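Local atomic coordinates of 3-phosphoshikimate 1-carboxyvinyltransferase (Streptomyces sviceus, PDB entry 7M0O), a protein that probably transfers the enolpyruvyl group of phosphoenolpyruvate to the 5-hydroxyl of shikimate-3-phosphate, the sixth of seven steps toward chorismate. Residues A[93-98]-A[133-138]; A[331-336]-A[359-364]. All coordinates share one frame; numbering follows the deposited sequence.

Contact 1 (A[93-98]-A[133-138])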
ATOM      1  N   HIS A  93      -7.780 -28.471  -0.190  1.00 11.91           N
ATOM      2  CA  HIS A  93      -7.858 -29.859  -0.641  1.00 13.25           C
ATOM      3  C   HIS A  93      -8.746 -29.928  -1.879  1.00 12.54           C
ATOM      4  O   HIS A  93      -9.970 -29.807  -1.781  1.00 12.42           O
ATOM      5  CB  HIS A  93      -8.392 -30.747   0.489  1.00 14.46           C
ATOM      6  CG  HIS A  93      -7.726 -30.493   1.810  1.00 16.01           C
ATOM      7  ND1 HIS A  93      -6.653 -31.235   2.262  1.00 19.44           N
ATOM      8  CD2 HIS A  93      -7.961 -29.554   2.760  1.00 18.64           C
ATOM      9  CE1 HIS A  93      -6.260 -30.768   3.434  1.00 21.16           C
ATOM     10  NE2 HIS A  93      -7.032 -29.745   3.758  1.00 19.01           N
ATOM     11  N   GLY A  94      -8.138 -30.135  -3.037  1.00 13.34           N
ATOM     12  CA  GLY A  94      -8.886 -30.186  -4.276  1.00 15.14           C
ATOM     13  C   GLY A  94      -7.947 -29.964  -5.446  1.00 14.79           C
ATOM     14  O   GLY A  94      -6.732 -29.943  -5.286  1.00 17.42           O
ATOM     15  N   THR A  95      -8.541 -29.809  -6.630  1.00 13.39           N
ATOM     16  CA  THR A  95      -7.777 -29.589  -7.864  1.00 14.98           C
ATOM     17  C   THR A  95      -8.164 -28.248  -8.478  1.00 13.23           C
ATOM     18  O   THR A  95      -9.318 -28.058  -8.869  1.00 12.14           O
ATOM     19  CB  THR A  95      -7.999 -30.718  -8.869  1.00 16.88           C
ATOM     20  OG1 THR A  95      -7.821 -31.980  -8.216  1.00 26.87           O
ATOM     21  CG2 THR A  95      -7.007 -30.603 -10.014  1.00 27.41           C
ATOM     22  N   TYR A  96      -7.201 -27.326  -8.570  1.00 13.64           N
ATOM     23  CA  TYR A  96      -7.492 -25.930  -8.910  1.00 14.03           C
ATOM     24  C   TYR A  96      -6.609 -25.469 -10.062  1.00 16.45           C
ATOM     25  O   TYR A  96      -5.379 -25.441  -9.941  1.00 15.65           O
ATOM     26  CB  TYR A  96      -7.309 -25.038  -7.676  1.00 14.01           C
ATOM     27  CG  TYR A  96      -8.088 -25.580  -6.497  1.00 12.57           C
ATOM     28  CD1 TYR A  96      -9.476 -25.548  -6.498  1.00 14.65           C
ATOM     29  CD2 TYR A  96      -7.445 -26.186  -5.409  1.00 13.48           C
ATOM     30  CE1 TYR A  96     -10.212 -26.056  -5.443  1.00 15.27           C
ATOM     31  CE2 TYR A  96      -8.174 -26.683  -4.350  1.00 15.29           C
ATOM     32  CZ  TYR A  96      -9.558 -26.626  -4.377  1.00 14.38           C
ATOM     33  OH  TYR A  96     -10.300 -27.129  -3.331  1.00 14.28           O
ATOM     34  N   ARG A  97      -7.249 -25.085 -11.167  1.00 13.33           N
ATOM     35  CA  ARG A  97      -6.560 -24.660 -12.385  1.00 12.53           C
ATOM     36  C   ARG A  97      -6.641 -23.139 -12.487  1.00 17.20           C
ATOM     37  O   ARG A  97      -7.725 -22.580 -12.683  1.00 18.02           O
ATOM     38  CB  ARG A  97      -7.174 -25.334 -13.612  1.00 15.69           C
ATOM     39  CG  ARG A  97      -7.003 -26.843 -13.626  1.00 16.83           C
ATOM     40  CD  ARG A  97      -7.808 -27.501 -14.739  1.00 21.68           C
ATOM     41  NE  ARG A  97      -9.240 -27.367 -14.503  1.00 28.41           N
ATOM     42  CZ  ARG A  97      -9.959 -28.210 -13.770  1.00 22.83           C
ATOM     43  NH1 ARG A  97      -9.378 -29.263 -13.202  1.00 25.74           N
ATOM     44  NH2 ARG A  97     -11.260 -27.999 -13.604  1.00 24.51           N
ATOM     45  N   PHE A  98      -5.494 -22.471 -12.352  1.00 14.43           N
ATOM     46  CA  PHE A  98      -5.426 -21.015 -12.383  1.00 16.38           C
ATOM     47  C   PHE A  98      -4.953 -20.517 -13.743  1.00 15.49           C
ATOM     48  O   PHE A  98      -4.144 -21.159 -14.420  1.00 13.58           O
ATOM     49  CB  PHE A  98      -4.479 -20.503 -11.291  1.00 10.80           C
ATOM     50  CG  PHE A  98      -5.005 -20.702  -9.895  1.00 14.56           C
ATOM     51  CD1 PHE A  98      -4.694 -21.840  -9.166  1.00 14.91           C
ATOM     52  CD2 PHE A  98      -5.800 -19.731  -9.302  1.00 15.50           C
ATOM     53  CE1 PHE A  98      -5.186 -22.018  -7.874  1.00 15.90           C
ATOM     54  CE2 PHE A  98      -6.288 -19.907  -8.007  1.00 16.31           C
ATOM     55  CZ  PHE A  98      -5.978 -21.058  -7.298  1.00 17.14           C
ATOM     56  N   PRO A 133      -0.565 -20.067 -16.965  1.00 12.97           N
ATOM     57  CA  PRO A 133      -1.462 -20.896 -16.154  1.00 10.00           C
ATOM     58  C   PRO A 133      -0.702 -21.912 -15.297  1.00 12.58           C
ATOM     59  O   PRO A 133       0.390 -22.359 -15.656  1.00 12.60           O
ATOM     60  CB  PRO A 133      -2.342 -21.591 -17.209  1.00 12.80           C
ATOM     61  CG  PRO A 133      -1.515 -21.594 -18.441  1.00 13.17           C
ATOM     62  CD  PRO A 133      -0.723 -20.326 -18.409  1.00 15.97           C
ATOM     63  N   LEU A 134      -1.280 -22.248 -14.147  1.00 10.84           N
ATOM     64  CA  LEU A 134      -0.690 -23.253 -13.275  1.00 14.66           C
ATOM     65  C   LEU A 134      -1.797 -24.013 -12.571  1.00 13.92           C
ATOM     66  O   LEU A 134      -2.905 -23.498 -12.374  1.00 16.70           O
ATOM     67  CB  LEU A 134       0.264 -22.627 -12.258  1.00 14.92           C
ATOM     68  CG  LEU A 134      -0.315 -21.530 -11.365  1.00 13.61           C
ATOM     69  CD1 LEU A 134      -0.882 -22.148 -10.073  1.00 18.30           C
ATOM     70  CD2 LEU A 134       0.742 -20.498 -11.040  1.00 14.63           C
ATOM     71  N   THR A 135      -1.483 -25.232 -12.162  1.00 16.04           N
ATOM     72  CA  THR A 135      -2.473 -26.132 -11.588  1.00 13.23           C
ATOM     73  C   THR A 135      -1.992 -26.603 -10.222  1.00 13.80           C
ATOM     74  O   THR A 135      -0.863 -27.083 -10.101  1.00 13.82           O
ATOM     75  CB  THR A 135      -2.709 -27.307 -12.539  1.00 14.68           C
ATOM     76  OG1 THR A 135      -3.240 -26.797 -13.772  1.00 18.54           O
ATOM     77  CG2 THR A 135      -3.692 -28.316 -11.942  1.00 20.38           C
ATOM     78  N   VAL A 136      -2.842 -26.455  -9.202  1.00 13.98           N
ATOM     79  CA  VAL A 136      -2.552 -26.927  -7.846  1.00 15.75           C
ATOM     80  C   VAL A 136      -3.440 -28.119  -7.522  1.00 15.94           C
ATOM     81  O   VAL A 136      -4.668 -27.982  -7.410  1.00 14.62           O
ATOM     82  CB  VAL A 136      -2.758 -25.831  -6.789  1.00 11.95           C
ATOM     83  CG1 VAL A 136      -2.384 -26.375  -5.391  1.00 14.22           C
ATOM     84  CG2 VAL A 136      -1.980 -24.560  -7.131  1.00 16.19           C
ATOM     85  N   ARG A 137      -2.817 -29.278  -7.316  1.00 15.13           N
ATOM     86  CA  ARG A 137      -3.486 -30.453  -6.751  1.00 13.40           C
ATOM     87  C   ARG A 137      -3.233 -30.429  -5.250  1.00 13.65           C
ATOM     88  O   ARG A 137      -2.262 -31.000  -4.751  1.00 15.07           O
ATOM     89  CB  ARG A 137      -2.971 -31.725  -7.408  1.00 16.58           C
ATOM     90  CG  ARG A 137      -3.324 -31.804  -8.904  1.00 22.65           C
ATOM     91  CD  ARG A 137      -2.417 -32.767  -9.683  1.00 25.10           C
ATOM     92  NE  ARG A 137      -2.930 -33.086 -11.019  1.00 30.12           N
ATOM     93  CZ  ARG A 137      -2.710 -32.365 -12.120  1.00 31.64           C
ATOM     94  NH1 ARG A 137      -1.980 -31.263 -12.064  1.00 29.65           N
ATOM     95  NH2 ARG A 137      -3.221 -32.750 -13.287  1.00 29.88           N
ATOM     96  N   ALA A 138      -4.115 -29.737  -4.527  1.00 12.72           N
ATOM     97  CA  ALA A 138      -3.890 -29.384  -3.130  1.00 12.70           C
ATOM     98  C   ALA A 138      -4.274 -30.523  -2.188  1.00 12.53           C
ATOM     99  O   ALA A 138      -5.274 -31.218  -2.401  1.00 14.28           O
ATOM    100  CB  ALA A 138      -4.700 -28.125  -2.786  1.00 15.04           C
TER
HETATM  101  O   HOH W   1      -4.027 -24.156 -15.183  1.00 21.55           O

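Contact 2 (A[331-336]-A[359-364])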
ATOM      1  N   ALA A 331      13.575  19.669  -7.104  1.00 13.78           N
ATOM      2  CA  ALA A 331      14.401  20.855  -7.287  1.00 10.80           C
ATOM      3  C   ALA A 331      14.164  21.483  -8.655  1.00 12.04           C
ATOM      4  O   ALA A 331      14.038  22.708  -8.778  1.00 14.26           O
ATOM      5  CB  ALA A 331      15.877  20.501  -7.111  1.00 16.73           C
ATOM      6  N   GLU A 332      14.110  20.663  -9.698  1.00 13.72           N
ATOM      7  CA  GLU A 332      13.947  21.216 -11.035  1.00 16.85           C
ATOM      8  C   GLU A 332      12.625  21.962 -11.156  1.00 17.90           C
ATOM      9  O   GLU A 332      12.568  23.054 -11.728  1.00 17.85           O
ATOM     10  CB  GLU A 332      14.044  20.108 -12.081  1.00 19.65           C
ATOM     11  CG  GLU A 332      14.027  20.629 -13.510  1.00 19.16           C
ATOM     12  CD  GLU A 332      13.905  19.524 -14.547  1.00 32.51           C
ATOM     13  OE1 GLU A 332      13.859  18.330 -14.170  1.00 29.90           O
ATOM     14  OE2 GLU A 332      13.857  19.862 -15.749  1.00 34.26           O
ATOM     15  N   ASN A 333      11.550  21.398 -10.606  1.00 13.98           N
ATOM     16  CA  ASN A 333      10.242  22.028 -10.755  1.00 16.59           C
ATOM     17  C   ASN A 333      10.115  23.261  -9.867  1.00 14.29           C
ATOM     18  O   ASN A 333       9.515  24.263 -10.270  1.00 14.45           O
ATOM     19  CB  ASN A 333       9.154  20.996 -10.465  1.00 13.49           C
ATOM     20  CG  ASN A 333       8.893  20.091 -11.668  1.00 16.08           C
ATOM     21  OD1 ASN A 333       8.494  20.567 -12.742  1.00 18.74           O
ATOM     22  ND2 ASN A 333       9.150  18.801 -11.513  1.00 14.95           N
ATOM     23  N   LEU A 334      10.704  23.221  -8.666  1.00 11.44           N
ATOM     24  CA  LEU A 334      10.685  24.388  -7.789  1.00 10.90           C
ATOM     25  C   LEU A 334      11.452  25.542  -8.419  1.00 16.48           C
ATOM     26  O   LEU A 334      11.028  26.704  -8.338  1.00 15.16           O
ATOM     27  CB  LEU A 334      11.269  24.024  -6.423  1.00 13.65           C
ATOM     28  CG  LEU A 334      10.305  23.354  -5.447  1.00 16.00           C
ATOM     29  CD1 LEU A 334      11.057  22.710  -4.260  1.00 12.21           C
ATOM     30  CD2 LEU A 334       9.267  24.353  -4.965  1.00 14.72           C
ATOM     31  N   ARG A 335      12.557  25.230  -9.097  1.00 15.92           N
ATOM     32  CA  ARG A 335      13.343  26.275  -9.745  1.00 14.83           C
ATOM     33  C   ARG A 335      12.596  26.863 -10.931  1.00 15.58           C
ATOM     34  O   ARG A 335      12.681  28.069 -11.189  1.00 19.89           O
ATOM     35  CB  ARG A 335      14.690  25.710 -10.184  1.00 13.18           C
ATOM     36  CG  ARG A 335      15.669  25.514  -9.029  1.00 16.00           C
ATOM     37  CD  ARG A 335      16.845  24.625  -9.454  1.00 16.65           C
ATOM     38  NE  ARG A 335      17.844  24.495  -8.401  1.00 18.70           N
ATOM     39  CZ  ARG A 335      18.593  23.410  -8.231  1.00 23.04           C
ATOM     40  NH1 ARG A 335      18.451  22.366  -9.045  1.00 24.75           N
ATOM     41  NH2 ARG A 335      19.485  23.364  -7.253  1.00 21.14           N
ATOM     42  N   ARG A 336      11.870  26.024 -11.664  1.00 16.02           N
ATOM     43  CA  ARG A 336      11.051  26.523 -12.764  1.00 19.88           C
ATOM     44  C   ARG A 336       9.994  27.502 -12.265  1.00 20.77           C
ATOM     45  O   ARG A 336       9.614  28.434 -12.987  1.00 20.37           O
ATOM     46  CB  ARG A 336      10.403  25.351 -13.505  1.00 22.64           C
ATOM     47  CG  ARG A 336       9.756  25.728 -14.828  1.00 28.02           C
ATOM     48  CD  ARG A 336       9.336  24.487 -15.604  1.00 27.44           C
ATOM     49  NE  ARG A 336      10.476  23.608 -15.827  1.00 35.63           N
ATOM     50  CZ  ARG A 336      10.377  22.305 -16.044  1.00 32.83           C
ATOM     51  NH1 ARG A 336       9.186  21.727 -16.066  1.00 32.39           N
ATOM     52  NH2 ARG A 336      11.467  21.578 -16.237  1.00 29.99           N
ATOM     53  N   GLN A 359       4.537  24.837 -16.302  1.00 24.01           N
ATOM     54  CA  GLN A 359       4.244  23.430 -16.505  1.00 18.52           C
ATOM     55  C   GLN A 359       5.260  22.578 -15.757  1.00 21.29           C
ATOM     56  O   GLN A 359       6.471  22.738 -15.932  1.00 25.27           O
ATOM     57  CB  GLN A 359       4.269  23.075 -17.987  1.00 21.89           C
ATOM     58  CG  GLN A 359       3.807  21.666 -18.237  1.00 20.76           C
ATOM     59  CD  GLN A 359       4.131  21.187 -19.628  1.00 26.96           C
ATOM     60  OE1 GLN A 359       5.295  21.051 -19.996  1.00 34.79           O
ATOM     61  NE2 GLN A 359       3.098  20.932 -20.411  1.00 24.85           N
ATOM     62  N   VAL A 360       4.756  21.668 -14.932  1.00 18.85           N
ATOM     63  CA  VAL A 360       5.583  20.766 -14.142  1.00 16.44           C
ATOM     64  C   VAL A 360       6.034  19.597 -15.007  1.00 15.68           C
ATOM     65  O   VAL A 360       5.224  18.999 -15.725  1.00 17.51           O
ATOM     66  CB  VAL A 360       4.796  20.275 -12.920  1.00 14.49           C
ATOM     67  CG1 VAL A 360       5.416  19.000 -12.335  1.00 14.81           C
ATOM     68  CG2 VAL A 360       4.709  21.392 -11.879  1.00 21.71           C
ATOM     69  N   THR A 361       7.336  19.278 -14.953  1.00 13.66           N
ATOM     70  CA  THR A 361       7.859  18.061 -15.570  1.00 14.43           C
ATOM     71  C   THR A 361       7.690  16.892 -14.600  1.00 18.39           C
ATOM     72  O   THR A 361       8.407  16.794 -13.599  1.00 17.70           O
ATOM     73  CB  THR A 361       9.328  18.209 -15.953  1.00 22.70           C
ATOM     74  OG1 THR A 361       9.483  19.297 -16.865  1.00 27.92           O
ATOM     75  CG2 THR A 361       9.813  16.917 -16.634  1.00 19.99           C
ATOM     76  N   SER A 362       6.761  15.992 -14.908  1.00 16.51           N
ATOM     77  CA  SER A 362       6.390  14.946 -13.964  1.00 16.78           C
ATOM     78  C   SER A 362       7.360  13.770 -13.927  1.00 18.06           C
ATOM     79  O   SER A 362       7.446  13.091 -12.893  1.00 19.10           O
ATOM     80  CB  SER A 362       4.965  14.470 -14.285  1.00 22.43           C
ATOM     81  OG  SER A 362       4.969  13.602 -15.405  1.00 18.68           O
ATOM     82  N   TYR A 363       8.083  13.503 -15.015  1.00 17.44           N
ATOM     83  CA  TYR A 363       8.857  12.265 -15.175  1.00 16.80           C
ATOM     84  C   TYR A 363       7.976  11.018 -15.042  1.00 16.60           C
ATOM     85  O   TYR A 363       8.474   9.928 -14.730  1.00 17.21           O
ATOM     86  CB  TYR A 363      10.045  12.195 -14.193  1.00 20.58           C
ATOM     87  CG  TYR A 363      11.109  13.235 -14.489  1.00 17.81           C
ATOM     88  CD1 TYR A 363      12.103  12.988 -15.426  1.00 25.62           C
ATOM     89  CD2 TYR A 363      11.098  14.472 -13.857  1.00 22.03           C
ATOM     90  CE1 TYR A 363      13.066  13.936 -15.713  1.00 27.20           C
ATOM     91  CE2 TYR A 363      12.060  15.434 -14.137  1.00 22.83           C
ATOM     92  CZ  TYR A 363      13.044  15.159 -15.063  1.00 22.46           C
ATOM     93  OH  TYR A 363      14.000  16.112 -15.360  1.00 25.95           O
ATOM     94  N   GLY A 364       6.669  11.167 -15.282  1.00 18.21           N
ATOM     95  CA  GLY A 364       5.701  10.099 -15.110  1.00 16.72           C
ATOM     96  C   GLY A 364       5.445   9.708 -13.675  1.00 14.43           C
ATOM     97  O   GLY A 364       4.804   8.677 -13.426  1.00 16.32           O
TER

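Contact 1 (A[93-98]-A[133-138])
Phe98 meets Leu134 and Val136 obliquely on the tightly packed face of this antiparallel strand pair. Phe98 CD1 lies 3.9 Å from Leu134 CD1, and Phe98 CE1 lies 4.2 Å from Val136 CG2. Leu134 holds CG between the backbone N and the carbonyl carbon (chi1 56°), and a chi2 of 91°, away from any staggered minimum, sets CD1 against Phe98. Farther along, Ala138 CB approaches Tyr96 CE2 at the ring edge, 4.1 Å away, while the Tyr96 hydroxyl is hydrogen-bonded to Val68 O. Helix 79-90 packs over the same face, with Leu85, Pro86 and Ala89 against Phe98. Backbone bonds run in both directions between Gly94 and Ala138, Tyr96 and Val136, and Phe98 and Leu134. The two strands are the central pair of a four-stranded mixed sheet, ordered 70-74, 95-99, 134-139, 122-125, as in the repeated folding unit of EPSP synthases. The other face bears the partly exposed Thr95, Arg97 and Arg137. There Arg97 CG sits 3.8 Å from Thr135 OG1, before the guanidinium leads away to Asp72 and Glu70. A water donates to both Phe98 O and Thr135 OG1, at 3.1 Å each, and Thr135 OG1 is also hydrogen-bonded to Glu126 OE2. An alanine at Thr135 would probably leave Glu126 without its hydroxyl partner, loosen that water and open a gap beside Arg97 CG.

Contact 2 (A[331-336]-A[359-364])
Asn333 of helix 326-336 grips the backbone of Thr361 through both ends of its amide, and so docks the last turns of the helix onto strand 359-360 and the loop that follows it. This junction of the EPSP synthase fold lies near the predicted phosphoenolpyruvate site: the side chains of Arg326 and Lys392 are each about 8 Å from that of Tyr363. Asn333 OD1 accepts from Thr361 N (2.8 Å) on a lone pair in its carbonyl plane. Asn333 ND2 donates almost straight to Thr361 O (3.0 Å, 168° at the hydrogen), with that oxygen close to the amide plane. The two bonds fix the rotation of the amide, whose ND2 is also hydrogen-bonded to Ala329 O. Val360 crosses Asn333 at about a right angle, bringing CG1 against OD1.

Arg336 likewise crosses Thr361 at about a right angle, its chain bent at chi3 (-57°), the torsion that places NE. The guanidinium presents its edge: Arg336 NH1 donates in plane both to Gln359 O (2.9 Å) and to Thr361 OG1 (2.6 Å), while NH2 adds a weak bond to that hydroxyl oxygen. Arg336 NH2 also forms a salt bridge with Glu332 OE2 (3.0 Å), which ties together an acidic and a basic side chain one helical turn apart. The other carboxylate oxygen faces the loop. Glu332 OE1 accepts a hydrogen bond from Tyr363 OH on its syn lone pair, the two oxygens 2.5 Å apart. OE1 lies in the ring plane, although the carboxylate itself is turned 56° from it. With Arg336 and the phenol as partners, the negative charge of Glu332 is likely to be stabilised. One face of the Tyr363 ring carries Thr361 CG2, 3.7 Å above the plane and displaced toward the rim.

From the N terminus, the chain reaches contact 1 first. Strand 95-99 is followed by helices 102-105 and 110-118 and strand 122-125 before 134-139 returns beside it, closing a loop of 34 residues within one sheet. Contact 2 opens far later and closes a shorter loop of 22 residues, which holds strands 340-344 and 347-351 but no helix; here a helix end is joined to the segment starting at strand 359-360. The loops are in series, neither nesting nor crossing. With centres 49 Å apart and nearest atoms about 29 Å apart, the contacts lie on opposite sides of the chain's centre, consistent with the two-domain architecture of EPSP synthases.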